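PDB 6PWI: putative hyaluronoglucosaminidase from Clostridium perfringens, which probably hydrolyses glycosidic bonds of N-acetylhexosamine-containing glycans, as a family 84 glycoside hydrolase. Local coordinates for residues A[99-104]-A[117-122]; A[109-114]-A[127-132]; A[493-498]-A[521-526]; A[551-556]-A[611-616]. All coordinates share one frame; numbering follows the deposited sequence.

This chain is one piece of a longer, probably cell-wall-attached protein. From the N terminus, contact 1 closes a short loop around helix 106-114, from the end of strand 94-100; contact 2 closes one of similar length, from that helix to strand 127-133. The two cross, and they touch through His-121 and Val-117 against strand 127-133, tying helix and loops to the mixed sheet. After the eight-stranded barrel, contact 3 closes a helical hairpin of 496-507 and 513-536. Contact 4, in series, closes a longer excursion through helix 575-591, bringing helix 613-623 back to helix 540-572. Contacts 1 and 3 have centres about 51 Å apart, whereas Leu-495 and Tyr-523 of contact 3 pack on Leu-613 of contact 4.

Contact 1 (A[99-104]-A[117-122]); sequences GINNSE and VNDSHF
Asn-101 covers one face of the Phe-122 ring, its CB lying 3.7 Å from the ring centroid and almost on the ring normal. The opposite face is occupied by His-121 CD2, 3.9 Å above the plane, so the phenyl group is sandwiched between an amide side chain and an imidazole. Leu-140, Ala-127 and Val-129 of the neighbouring strands also touch this ring. With CG anti to the backbone N (chi1 173°), the Asn-101 amide reaches across the aromatic surface and stacks on it, the two planes only 4° apart; CG comes to 3.6 Å from Phe-122 CD2. A small flat polar group suits this place: CB sits over the ring centre, the amide lies over the CG and CD2 side of the face, and OD1 still reaches water 1. That water, 2.7 Å from Asn-101 OD1 and 2.8 Å from Asp-119 OD2, probably bridges the two oxygens. Asn-102, at the third position of a type II turn from Ile-100 to Ser-103, has a positive phi, which asparagine tolerates better than most residues. Its OD1 stands 3.5 Å from Asp-119 OD2, and as both are acceptors this is mere proximity. Asp-119 is poorly ordered, so its place is approximate. The chemistry thus divides in two: CH-pi and stacking contacts make the buried part, and the outer, exposed part has at most a probable water bridge.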
loop_
_atom_site.group_PDB
_atom_site.type_symbol
_atom_site.label_atom_id
_atom_site.label_comp_id
_atom_site.label_asym_id
_atom_site.label_seq_id
_atom_site.Cartn_x
_atom_site.Cartn_y
_atom_site.Cartn_z
ATOM N N GLY A 99 -13.004 0.719 24.650
ATOM C CA GLY A 99 -13.690 -0.478 25.092
ATOM C C GLY A 99 -14.044 -1.411 23.943
ATOM O O GLY A 99 -13.905 -1.050 22.778
ATOM N N ILE A 100 -14.526 -2.604 24.308
ATOM C CA ILE A 100 -14.902 -3.633 23.356
ATOM C C ILE A 100 -16.389 -3.926 23.514
ATOM O O ILE A 100 -16.896 -4.022 24.626
ATOM C CB ILE A 100 -14.025 -4.887 23.544
ATOM C CG1 ILE A 100 -12.593 -4.627 23.068
ATOM C CG2 ILE A 100 -14.642 -6.118 22.878
ATOM C CD1 ILE A 100 -11.582 -5.586 23.644
ATOM N N ASN A 101 -17.075 -4.064 22.379
ATOM C CA ASN A 101 -18.501 -4.323 22.331
ATOM C C ASN A 101 -18.823 -5.655 23.008
ATOM O O ASN A 101 -18.119 -6.646 22.797
ATOM C CB ASN A 101 -18.985 -4.288 20.883
ATOM C CG ASN A 101 -20.428 -4.711 20.756
ATOM O OD1 ASN A 101 -21.328 -4.001 21.206
ATOM N ND2 ASN A 101 -20.641 -5.876 20.168
ATOM N N ASN A 102 -19.884 -5.641 23.835
ATOM C CA ASN A 102 -20.410 -6.794 24.560
ATOM C C ASN A 102 -19.444 -7.317 25.625
ATOM O O ASN A 102 -19.497 -8.495 25.963
ATOM C CB ASN A 102 -20.803 -7.953 23.640
ATOM C CG ASN A 102 -22.087 -7.717 22.879
ATOM O OD1 ASN A 102 -22.812 -6.755 23.133
ATOM N ND2 ASN A 102 -22.376 -8.599 21.937
ATOM N N SER A 103 -18.583 -6.450 26.169
ATOM C CA SER A 103 -17.670 -6.850 27.232
ATOM C C SER A 103 -18.337 -6.703 28.600
ATOM O O SER A 103 -17.902 -7.324 29.570
ATOM C CB SER A 103 -16.402 -6.046 27.178
ATOM O OG SER A 103 -16.653 -4.716 27.612
ATOM N N GLU A 104 -19.379 -5.862 28.650
ATOM C CA GLU A 104 -20.060 -5.404 29.857
ATOM C C GLU A 104 -19.072 -4.701 30.776
ATOM O O GLU A 104 -19.263 -4.667 31.992
ATOM C CB GLU A 104 -20.856 -6.511 30.550
ATOM C CG GLU A 104 -21.701 -7.292 29.574
ATOM C CD GLU A 104 -22.965 -7.901 30.139
ATOM O OE1 GLU A 104 -23.870 -7.133 30.511
ATOM O OE2 GLU A 104 -23.042 -9.140 30.195
ATOM N N VAL A 117 -25.569 3.343 19.517
ATOM C CA VAL A 117 -25.350 2.547 18.312
ATOM C C VAL A 117 -26.148 1.240 18.306
ATOM O O VAL A 117 -26.953 0.980 19.198
ATOM C CB VAL A 117 -23.854 2.268 18.063
ATOM C CG1 VAL A 117 -23.141 3.448 17.423
ATOM C CG2 VAL A 117 -23.137 1.783 19.315
ATOM N N ASN A 118 -25.874 0.422 17.270
ATOM C CA ASN A 118 -26.560 -0.823 16.944
ATOM C C ASN A 118 -25.582 -1.993 16.960
ATOM O O ASN A 118 -24.515 -1.916 16.354
ATOM C CB ASN A 118 -27.136 -0.806 15.525
ATOM C CG ASN A 118 -28.455 -0.075 15.429
ATOM O OD1 ASN A 118 -28.610 0.819 14.605
ATOM N ND2 ASN A 118 -29.405 -0.442 16.274
ATOM N N ASP A 119 -26.004 -3.091 17.607
ATOM C CA ASP A 119 -25.275 -4.353 17.660
ATOM C C ASP A 119 -25.103 -4.930 16.251
ATOM O O ASP A 119 -24.191 -5.722 16.016
ATOM C CB ASP A 119 -25.959 -5.344 18.614
ATOM C CG ASP A 119 -25.026 -6.383 19.223
ATOM O OD1 ASP A 119 -25.181 -7.577 18.897
ATOM O OD2 ASP A 119 -24.160 -5.993 20.036
ATOM N N SER A 120 -25.987 -4.515 15.327
ATOM C CA SER A 120 -26.017 -4.953 13.936
ATOM C C SER A 120 -24.753 -4.497 13.209
ATOM O O SER A 120 -24.393 -5.022 12.157
ATOM C CB SER A 120 -27.244 -4.415 13.235
ATOM O OG SER A 120 -28.416 -4.604 14.013
ATOM N N HIS A 121 -24.099 -3.490 13.784
ATOM C CA HIS A 121 -22.889 -2.916 13.226
ATOM C C HIS A 121 -21.727 -3.915 13.316
ATOM O O HIS A 121 -20.952 -4.050 12.370
ATOM C CB HIS A 121 -22.671 -1.535 13.876
ATOM C CG HIS A 121 -21.358 -0.895 13.591
ATOM N ND1 HIS A 121 -20.935 -0.610 12.307
ATOM C CD2 HIS A 121 -20.379 -0.474 14.416
ATOM C CE1 HIS A 121 -19.744 -0.049 12.355
ATOM N NE2 HIS A 121 -19.382 0.044 13.637
ATOM N N PHE A 122 -21.658 -4.666 14.422
ATOM C CA PHE A 122 -20.409 -5.242 14.900
ATOM C C PHE A 122 -20.076 -6.587 14.257
ATOM O O PHE A 122 -18.989 -7.117 14.469
ATOM C CB PHE A 122 -20.369 -5.270 16.429
ATOM C CG PHE A 122 -20.034 -3.935 17.045
ATOM C CD1 PHE A 122 -18.725 -3.472 17.069
ATOM C CD2 PHE A 122 -21.028 -3.129 17.575
ATOM C CE1 PHE A 122 -18.418 -2.238 17.623
ATOM C CE2 PHE A 122 -20.721 -1.896 18.129
ATOM C CZ PHE A 122 -19.418 -1.453 18.153
HETATM O O HOH W 1 -23.855 -4.174 22.131
#

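Contact 2 (A[109-114]-A[127-132]); sequences KYFTDN and AHVVSV
Phe-111 and Val-129 run antiparallel and overlap flank to flank, one side chain descending from the helix and the other rising from the strand. Phe-111 CE1 meets Val-129 CG1 at 3.7 Å, the methyl approaching the ring obliquely. This branch is the one that stands anti to the backbone N of Val-129 (chi1 167°), which carries it to the phenyl group. Two residues further along the strand, Ser-131 CB lies 4.1 Å from the same CE1 atom, so one ring corner rests on both side chains that face the helix. A large ring suits the helix because the axes of 109-114 and 127-132 remain 11.8 Å apart, with 71° between their directions. Tyr-110 contributes by a different route: Tyr-110 OH lies 2.7 Å and Ser-131 OG 2.6 Å from water 2, to which both hydrogen-bond, bringing a buried serine hydroxyl into a polar bridge beside the apolar contact. Within segment 109-114, Asn-114 ND2 donates to Tyr-110 O at 3.0 Å, in the carbonyl plane, and the backbone N of Asn-114 also donates to that oxygen. Val-130 and Val-132 point away, as strand alternation requires, and Val-130 packs on Leu-154 of helix 144-158. Strand 127-133 is thus covered by helix 106-114 on one side and helix 144-158 on the other, while strands 136-141 and 165-175 pair with its two edges.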
loop_
_atom_site.group_PDB
_atom_site.type_symbol
_atom_site.label_atom_id
_atom_site.label_comp_id
_atom_site.label_asym_id
_atom_site.label_seq_id
_atom_site.Cartn_x
_atom_site.Cartn_y
_atom_site.Cartn_z
ATOM N N LYS A 109 -20.707 -0.368 28.751
ATOM C CA LYS A 109 -21.838 0.114 29.526
ATOM C C LYS A 109 -22.216 1.522 29.075
ATOM O O LYS A 109 -23.390 1.803 28.841
ATOM C CB LYS A 109 -21.478 0.088 31.013
ATOM C CG LYS A 109 -22.648 0.247 31.970
ATOM C CD LYS A 109 -22.341 -0.276 33.357
ATOM C CE LYS A 109 -23.573 -0.350 34.235
ATOM N NZ LYS A 109 -24.147 1.000 34.443
ATOM N N TYR A 110 -21.214 2.402 28.949
ATOM C CA TYR A 110 -21.454 3.780 28.545
ATOM C C TYR A 110 -22.198 3.826 27.209
ATOM O O TYR A 110 -23.110 4.629 27.049
ATOM C CB TYR A 110 -20.161 4.601 28.562
ATOM C CG TYR A 110 -20.235 5.885 27.773
ATOM C CD1 TYR A 110 -20.704 7.062 28.343
ATOM C CD2 TYR A 110 -19.848 5.917 26.439
ATOM C CE1 TYR A 110 -20.787 8.236 27.608
ATOM C CE2 TYR A 110 -19.928 7.079 25.691
ATOM C CZ TYR A 110 -20.399 8.238 26.278
ATOM O OH TYR A 110 -20.466 9.370 25.524
ATOM N N PHE A 111 -21.817 2.963 26.258
ATOM C CA PHE A 111 -22.446 2.968 24.945
ATOM C C PHE A 111 -23.875 2.446 25.029
ATOM O O PHE A 111 -24.772 3.009 24.413
ATOM C CB PHE A 111 -21.631 2.186 23.913
ATOM C CG PHE A 111 -20.546 2.988 23.240
ATOM C CD1 PHE A 111 -20.789 3.639 22.042
ATOM C CD2 PHE A 111 -19.287 3.096 23.809
ATOM C CE1 PHE A 111 -19.792 4.382 21.427
ATOM C CE2 PHE A 111 -18.290 3.838 23.194
ATOM C CZ PHE A 111 -18.545 4.480 22.004
ATOM N N THR A 112 -24.073 1.368 25.793
ATOM C CA THR A 112 -25.394 0.798 26.009
ATOM C C THR A 112 -26.319 1.809 26.691
ATOM O O THR A 112 -27.422 2.060 26.212
ATOM C CB THR A 112 -25.294 -0.511 26.802
ATOM O OG1 THR A 112 -24.584 -1.434 25.975
ATOM C CG2 THR A 112 -26.647 -1.076 27.185
ATOM N N ASP A 113 -25.854 2.383 27.809
ATOM C CA ASP A 113 -26.674 3.211 28.679
ATOM C C ASP A 113 -27.060 4.507 27.972
ATOM O O ASP A 113 -28.123 5.055 28.247
ATOM C CB ASP A 113 -25.966 3.534 29.999
ATOM C CG ASP A 113 -25.956 2.405 31.021
ATOM O OD1 ASP A 113 -26.592 1.354 30.767
ATOM O OD2 ASP A 113 -25.300 2.587 32.068
ATOM N N ASN A 114 -26.186 4.992 27.080
ATOM C CA ASN A 114 -26.396 6.256 26.392
ATOM C C ASN A 114 -27.024 6.022 25.019
ATOM O O ASN A 114 -27.367 6.978 24.329
ATOM C CB ASN A 114 -25.116 7.091 26.328
ATOM C CG ASN A 114 -24.806 7.773 27.643
ATOM O OD1 ASN A 114 -25.348 8.835 27.935
ATOM N ND2 ASN A 114 -23.935 7.177 28.442
ATOM N N ALA A 127 -15.113 -3.939 12.748
ATOM C CA ALA A 127 -16.153 -2.964 13.042
ATOM C C ALA A 127 -15.835 -2.212 14.332
ATOM O O ALA A 127 -15.410 -2.812 15.320
ATOM C CB ALA A 127 -17.497 -3.648 13.118
ATOM N N HIS A 128 -16.055 -0.893 14.310
ATOM C CA HIS A 128 -15.860 -0.081 15.495
ATOM C C HIS A 128 -16.628 1.229 15.359
ATOM O O HIS A 128 -17.060 1.592 14.270
ATOM C CB HIS A 128 -14.365 0.167 15.741
ATOM C CG HIS A 128 -13.719 0.994 14.679
ATOM N ND1 HIS A 128 -13.266 0.449 13.491
ATOM C CD2 HIS A 128 -13.471 2.321 14.605
ATOM C CE1 HIS A 128 -12.754 1.403 12.741
ATOM N NE2 HIS A 128 -12.864 2.563 13.400
ATOM N N VAL A 129 -16.753 1.940 16.486
ATOM C CA VAL A 129 -17.491 3.185 16.587
ATOM C C VAL A 129 -16.606 4.205 17.291
ATOM O O VAL A 129 -15.954 3.878 18.279
ATOM C CB VAL A 129 -18.796 2.959 17.373
ATOM C CG1 VAL A 129 -19.453 4.268 17.785
ATOM C CG2 VAL A 129 -19.772 2.073 16.612
ATOM N N VAL A 130 -16.582 5.433 16.765
ATOM C CA VAL A 130 -15.931 6.543 17.446
ATOM C C VAL A 130 -16.997 7.584 17.778
ATOM O O VAL A 130 -17.747 8.009 16.903
ATOM C CB VAL A 130 -14.783 7.150 16.615
ATOM C CG1 VAL A 130 -14.104 8.298 17.348
ATOM C CG2 VAL A 130 -13.753 6.104 16.223
ATOM N N SER A 131 -17.073 7.976 19.052
ATOM C CA SER A 131 -18.072 8.944 19.473
ATOM C C SER A 131 -17.406 10.133 20.159
ATOM O O SER A 131 -16.600 9.959 21.072
ATOM C CB SER A 131 -19.097 8.298 20.357
ATOM O OG SER A 131 -19.626 9.241 21.268
ATOM N N VAL A 132 -17.734 11.335 19.679
ATOM C CA VAL A 132 -17.304 12.577 20.302
ATOM C C VAL A 132 -18.564 13.322 20.729
ATOM O O VAL A 132 -19.328 13.783 19.879
ATOM C CB VAL A 132 -16.421 13.424 19.361
ATOM C CG1 VAL A 132 -16.108 14.791 19.947
ATOM C CG2 VAL A 132 -15.131 12.707 18.985
HETATM O O HOH W 2 -18.746 10.004 23.590
#

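Contact 3 (A[493-498]-A[521-526]); sequences EELRPV and DEYQEI
Leu-495 has CG anti to its backbone N (chi1 -172°) and chi2 near 65°, which spreads its two methyls over different residues of segment 521-526. CD1 lies alongside the aliphatic part of Glu-522, 3.4 Å from CB and 3.7 Å from CG. Glu-522 CG is placed there by chi1 (-69°, anti to the carbonyl carbon), and a bend at chi2 folds the carboxylate back. Glutamate suits this place because its carbon stem packs on leucine and the carboxylate sits at the partly exposed margin. The other methyl, CD2, reaches Tyr-523, 3.9 Å from CZ and 3.7 Å from OH, approaching the ring obliquely as the two side chains cross at about a right angle. It also comes within 4.2 Å of Ile-526 CD1, one helical turn after Glu-522. A single branched residue therefore meets side chains on one side of the second helix, and most of the buried area on the 493-498 segment belongs to it. Away from the leucine, on another side of segment 493-498, Arg-496 NH2 donates to Glu-493 OE2 at 2.8 Å, forming a salt bridge; the nitrogen meets that oxygen from above the carboxylate plane. Arg-496 has a second acidic partner in Glu-500. Tyr-523 and Ile-526 also touch helix 540-572, and Leu-495 and Tyr-523 meet helix 613-623. Apolar side chains shared among several helices are characteristic of an alpha-helical bundle, here the one following the barrel in the chain.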
loop_
_atom_site.group_PDB
_atom_site.type_symbol
_atom_site.label_atom_id
_atom_site.label_comp_id
_atom_site.label_asym_id
_atom_site.label_seq_id
_atom_site.Cartn_x
_atom_site.Cartn_y
_atom_site.Cartn_z
ATOM N N GLU A 493 -1.546 12.567 -17.539
ATOM C CA GLU A 493 -2.885 12.638 -18.106
ATOM C C GLU A 493 -3.396 14.079 -18.180
ATOM O O GLU A 493 -4.060 14.448 -19.148
ATOM C CB GLU A 493 -3.864 11.702 -17.397
ATOM C CG GLU A 493 -5.194 11.543 -18.128
ATOM C CD GLU A 493 -5.187 11.088 -19.587
ATOM O OE1 GLU A 493 -4.150 10.553 -20.061
ATOM O OE2 GLU A 493 -6.232 11.261 -20.255
ATOM N N GLU A 494 -3.092 14.883 -17.160
ATOM C CA GLU A 494 -3.519 16.273 -17.131
ATOM C C GLU A 494 -2.758 17.104 -18.164
ATOM O O GLU A 494 -3.316 18.030 -18.744
ATOM C CB GLU A 494 -3.310 16.873 -15.742
ATOM C CG GLU A 494 -4.483 16.650 -14.816
ATOM C CD GLU A 494 -4.523 17.588 -13.618
ATOM O OE1 GLU A 494 -3.476 17.756 -12.949
ATOM O OE2 GLU A 494 -5.604 18.153 -13.358
ATOM N N LEU A 495 -1.483 16.774 -18.381
ATOM C CA LEU A 495 -0.633 17.537 -19.278
ATOM C C LEU A 495 -0.882 17.151 -20.736
ATOM O O LEU A 495 -0.588 17.941 -21.633
ATOM C CB LEU A 495 0.832 17.310 -18.895
ATOM C CG LEU A 495 1.835 18.196 -19.629
ATOM C CD1 LEU A 495 1.630 19.656 -19.258
ATOM C CD2 LEU A 495 3.269 17.771 -19.350
ATOM N N ARG A 496 -1.434 15.949 -20.962
ATOM C CA ARG A 496 -1.551 15.352 -22.287
ATOM C C ARG A 496 -2.275 16.266 -23.281
ATOM O O ARG A 496 -1.796 16.434 -24.399
ATOM C CB ARG A 496 -2.207 13.969 -22.230
ATOM C CG ARG A 496 -2.268 13.275 -23.586
ATOM C CD ARG A 496 -3.149 12.040 -23.661
ATOM N NE ARG A 496 -4.345 12.233 -22.851
ATOM C CZ ARG A 496 -5.455 12.850 -23.254
ATOM N NH1 ARG A 496 -5.552 13.336 -24.483
ATOM N NH2 ARG A 496 -6.466 12.977 -22.413
ATOM N N PRO A 497 -3.459 16.845 -22.963
ATOM C CA PRO A 497 -4.186 17.662 -23.938
ATOM C C PRO A 497 -3.377 18.895 -24.331
ATOM O O PRO A 497 -3.469 19.370 -25.464
ATOM C CB PRO A 497 -5.460 18.100 -23.196
ATOM C CG PRO A 497 -5.590 17.136 -22.036
ATOM C CD PRO A 497 -4.171 16.752 -21.674
ATOM N N VAL A 498 -2.580 19.395 -23.378
ATOM C CA VAL A 498 -1.773 20.584 -23.590
ATOM C C VAL A 498 -0.636 20.241 -24.554
ATOM O O VAL A 498 -0.376 20.991 -25.491
ATOM C CB VAL A 498 -1.281 21.201 -22.262
ATOM C CG1 VAL A 498 -0.409 22.427 -22.489
ATOM C CG2 VAL A 498 -2.435 21.544 -21.326
ATOM N N ASP A 521 4.591 27.260 -18.881
ATOM C CA ASP A 521 4.171 27.297 -17.489
ATOM C C ASP A 521 4.151 25.876 -16.922
ATOM O O ASP A 521 4.644 25.631 -15.823
ATOM C CB ASP A 521 2.811 27.982 -17.309
ATOM C CG ASP A 521 2.863 29.501 -17.221
ATOM O OD1 ASP A 521 3.939 30.048 -16.880
ATOM O OD2 ASP A 521 1.813 30.134 -17.492
ATOM N N GLU A 522 3.585 24.944 -17.690
ATOM C CA GLU A 522 3.467 23.567 -17.250
ATOM C C GLU A 522 4.854 22.973 -17.013
ATOM O O GLU A 522 5.086 22.326 -15.992
ATOM C CB GLU A 522 2.642 22.753 -18.247
ATOM C CG GLU A 522 1.176 23.147 -18.271
ATOM C CD GLU A 522 0.498 23.152 -16.913
ATOM O OE1 GLU A 522 0.473 22.089 -16.257
ATOM O OE2 GLU A 522 0.016 24.230 -16.501
ATOM N N TYR A 523 5.778 23.214 -17.948
ATOM C CA TYR A 523 7.101 22.618 -17.855
ATOM C C TYR A 523 7.950 23.305 -16.788
ATOM O O TYR A 523 8.780 22.654 -16.156
ATOM C CB TYR A 523 7.741 22.471 -19.236
ATOM C CG TYR A 523 7.288 21.225 -19.953
ATOM C CD1 TYR A 523 7.989 20.035 -19.819
ATOM C CD2 TYR A 523 6.133 21.217 -20.725
ATOM C CE1 TYR A 523 7.580 18.874 -20.457
ATOM C CE2 TYR A 523 5.706 20.065 -21.368
ATOM C CZ TYR A 523 6.435 18.893 -21.238
ATOM O OH TYR A 523 6.031 17.750 -21.865
ATOM N N GLN A 524 7.715 24.602 -16.552
ATOM C CA GLN A 524 8.464 25.318 -15.528
ATOM C C GLN A 524 8.100 24.772 -14.146
ATOM O O GLN A 524 8.957 24.694 -13.264
ATOM C CB GLN A 524 8.268 26.833 -15.645
ATOM C CG GLN A 524 9.257 27.655 -14.826
ATOM C CD GLN A 524 10.702 27.475 -15.240
ATOM O OE1 GLN A 524 11.043 27.413 -16.424
ATOM N NE2 GLN A 524 11.579 27.399 -14.250
ATOM N N GLU A 525 6.831 24.377 -13.983
ATOM C CA GLU A 525 6.343 23.795 -12.742
ATOM C C GLU A 525 7.022 22.446 -12.483
ATOM O O GLU A 525 7.413 22.158 -11.353
ATOM C CB GLU A 525 4.821 23.684 -12.781
ATOM C CG GLU A 525 4.247 22.934 -11.598
ATOM C CD GLU A 525 2.739 23.062 -11.446
ATOM O OE1 GLU A 525 2.028 22.080 -11.750
ATOM O OE2 GLU A 525 2.280 24.143 -11.012
ATOM N N ILE A 526 7.161 21.624 -13.532
ATOM C CA ILE A 526 7.854 20.352 -13.411
ATOM C C ILE A 526 9.293 20.624 -12.982
ATOM O O ILE A 526 9.772 20.031 -12.017
ATOM C CB ILE A 526 7.787 19.533 -14.717
ATOM C CG1 ILE A 526 6.354 19.102 -15.043
ATOM C CG2 ILE A 526 8.737 18.343 -14.661
ATOM C CD1 ILE A 526 6.183 18.546 -16.434
#

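Contact 4 (A[551-556]-A[611-616]); sequences DSLRDL and RHLIPF
Arg-554 NH2 donates to Asp-551 OD1 at 2.9 Å along a nearly straight path (169°), the oxygen lying in the guanidinium plane and being met on its anti side. Asn-531 OD1 and Thr-530 O take bonds from NE and NH1, so three acceptors fix the orientation of this guanidinium on the side of helix 540-572 turned to helix 513-536, within the C-terminal helical bundle. Another side is apolar and packs on the first turn of helix 613-623. His-612 sits at its N-cap, and Pro-615 suits that first turn, where backbone N-H groups have no helical carbonyl to meet. Leu-553 holds CG anti to the backbone N (chi1 -179°), carrying CD1 towards Leu-613 CD1, which it touches at 3.7 Å as their side chains cross; Leu-613 also has its CB 4.2 Å from Leu-556 CD1. Branched aliphatic residues suit this buried seam because their methyls can fill it without polar atoms needing partners. Leu-556 straddles Ile-614, with CD2 3.8 Å and CD1 4.0 Å from Ile-614 CG1.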
loop_
_atom_site.group_PDB
_atom_site.type_symbol
_atom_site.label_atom_id
_atom_site.label_comp_id
_atom_site.label_asym_id
_atom_site.label_seq_id
_atom_site.Cartn_x
_atom_site.Cartn_y
_atom_site.Cartn_z
ATOM N N ASP A 551 16.393 13.385 -11.464
ATOM C CA ASP A 551 17.478 13.862 -12.307
ATOM C C ASP A 551 17.084 13.720 -13.777
ATOM O O ASP A 551 17.295 14.628 -14.582
ATOM C CB ASP A 551 18.788 13.128 -12.001
ATOM C CG ASP A 551 19.425 13.509 -10.670
ATOM O OD1 ASP A 551 19.133 14.618 -10.167
ATOM O OD2 ASP A 551 20.217 12.690 -10.137
ATOM N N SER A 552 16.490 12.573 -14.118
ATOM C CA SER A 552 16.080 12.321 -15.486
ATOM C C SER A 552 14.960 13.283 -15.873
ATOM O O SER A 552 14.991 13.872 -16.950
ATOM C CB SER A 552 15.692 10.882 -15.668
ATOM O OG SER A 552 15.431 10.605 -17.029
ATOM N N LEU A 553 13.999 13.474 -14.963
ATOM C CA LEU A 553 12.861 14.339 -15.228
ATOM C C LEU A 553 13.298 15.801 -15.349
ATOM O O LEU A 553 12.725 16.546 -16.147
ATOM C CB LEU A 553 11.805 14.166 -14.134
ATOM C CG LEU A 553 10.545 15.006 -14.316
ATOM C CD1 LEU A 553 9.778 14.581 -15.556
ATOM C CD2 LEU A 553 9.659 14.933 -13.082
ATOM N N ARG A 554 14.288 16.213 -14.547
ATOM C CA ARG A 554 14.786 17.576 -14.627
ATOM C C ARG A 554 15.290 17.847 -16.046
ATOM O O ARG A 554 14.933 18.853 -16.656
ATOM C CB ARG A 554 15.880 17.832 -13.585
ATOM C CG ARG A 554 16.487 19.228 -13.651
ATOM C CD ARG A 554 17.596 19.501 -12.652
ATOM N NE ARG A 554 17.221 19.085 -11.306
ATOM C CZ ARG A 554 17.654 17.975 -10.704
ATOM N NH1 ARG A 554 17.241 17.679 -9.482
ATOM N NH2 ARG A 554 18.495 17.165 -11.327
ATOM N N ASP A 555 16.084 16.910 -16.570
ATOM C CA ASP A 555 16.635 17.004 -17.911
ATOM C C ASP A 555 15.519 17.029 -18.961
ATOM O O ASP A 555 15.607 17.804 -19.916
ATOM C CB ASP A 555 17.697 15.928 -18.145
ATOM C CG ASP A 555 18.860 16.006 -17.164
ATOM O OD1 ASP A 555 19.082 17.098 -16.579
ATOM O OD2 ASP A 555 19.547 14.975 -16.986
ATOM N N LEU A 556 14.475 16.197 -18.783
ATOM C CA LEU A 556 13.353 16.188 -19.711
ATOM C C LEU A 556 12.700 17.567 -19.737
ATOM O O LEU A 556 12.361 18.061 -20.807
ATOM C CB LEU A 556 12.307 15.131 -19.330
ATOM C CG LEU A 556 12.645 13.653 -19.531
ATOM C CD1 LEU A 556 11.407 12.815 -19.259
ATOM C CD2 LEU A 556 13.185 13.351 -20.920
ATOM N N ARG A 611 5.352 8.008 -21.413
ATOM C CA ARG A 611 4.077 7.900 -22.106
ATOM C C ARG A 611 3.864 9.112 -23.017
ATOM O O ARG A 611 3.446 8.957 -24.162
ATOM C CB ARG A 611 2.917 7.598 -21.148
ATOM C CG ARG A 611 1.649 7.087 -21.825
ATOM C CD ARG A 611 0.489 6.913 -20.853
ATOM N NE ARG A 611 -0.752 6.419 -21.445
ATOM C CZ ARG A 611 -1.052 5.132 -21.657
ATOM N NH1 ARG A 611 -0.194 4.175 -21.336
ATOM N NH2 ARG A 611 -2.208 4.806 -22.208
ATOM N N HIS A 612 4.185 10.314 -22.524
ATOM C CA HIS A 612 3.895 11.515 -23.292
ATOM C C HIS A 612 5.081 12.475 -23.341
ATOM O O HIS A 612 5.252 13.146 -24.357
ATOM C CB HIS A 612 2.595 12.189 -22.827
ATOM C CG HIS A 612 1.392 11.339 -23.052
ATOM N ND1 HIS A 612 0.957 10.995 -24.319
ATOM C CD2 HIS A 612 0.545 10.738 -22.184
ATOM C CE1 HIS A 612 -0.107 10.222 -24.223
ATOM N NE2 HIS A 612 -0.386 10.056 -22.920
ATOM N N LEU A 613 5.889 12.540 -22.268
ATOM C CA LEU A 613 6.918 13.569 -22.174
ATOM C C LEU A 613 7.995 13.337 -23.234
ATOM O O LEU A 613 8.361 14.263 -23.964
ATOM C CB LEU A 613 7.534 13.626 -20.771
ATOM C CG LEU A 613 6.609 13.996 -19.608
ATOM C CD1 LEU A 613 7.418 14.496 -18.417
ATOM C CD2 LEU A 613 5.559 15.024 -20.002
ATOM N N ILE A 614 8.499 12.099 -23.312
ATOM C CA ILE A 614 9.563 11.778 -24.251
ATOM C C ILE A 614 9.032 11.844 -25.690
ATOM O O ILE A 614 9.675 12.454 -26.553
ATOM C CB ILE A 614 10.263 10.451 -23.881
ATOM C CG1 ILE A 614 11.091 10.617 -22.604
ATOM C CG2 ILE A 614 11.116 9.931 -25.023
ATOM C CD1 ILE A 614 11.533 9.318 -21.978
ATOM N N PRO A 615 7.861 11.239 -26.011
ATOM C CA PRO A 615 7.285 11.349 -27.354
ATOM C C PRO A 615 7.162 12.788 -27.854
ATOM O O PRO A 615 7.384 13.048 -29.033
ATOM C CB PRO A 615 5.921 10.658 -27.205
ATOM C CG PRO A 615 6.174 9.623 -26.125
ATOM C CD PRO A 615 7.077 10.339 -25.148
ATOM N N PHE A 616 6.835 13.714 -26.944
ATOM C CA PHE A 616 6.699 15.121 -27.283
ATOM C C PHE A 616 8.056 15.701 -27.685
ATOM O O PHE A 616 8.153 16.418 -28.681
ATOM C CB PHE A 616 6.073 15.883 -26.115
ATOM C CG PHE A 616 5.843 17.355 -26.354
ATOM C CD1 PHE A 616 5.310 17.812 -27.552
ATOM C CD2 PHE A 616 6.136 18.289 -25.366
ATOM C CE1 PHE A 616 5.091 19.167 -27.758
ATOM C CE2 PHE A 616 5.903 19.642 -25.569
ATOM C CZ PHE A 616 5.384 20.082 -26.767
#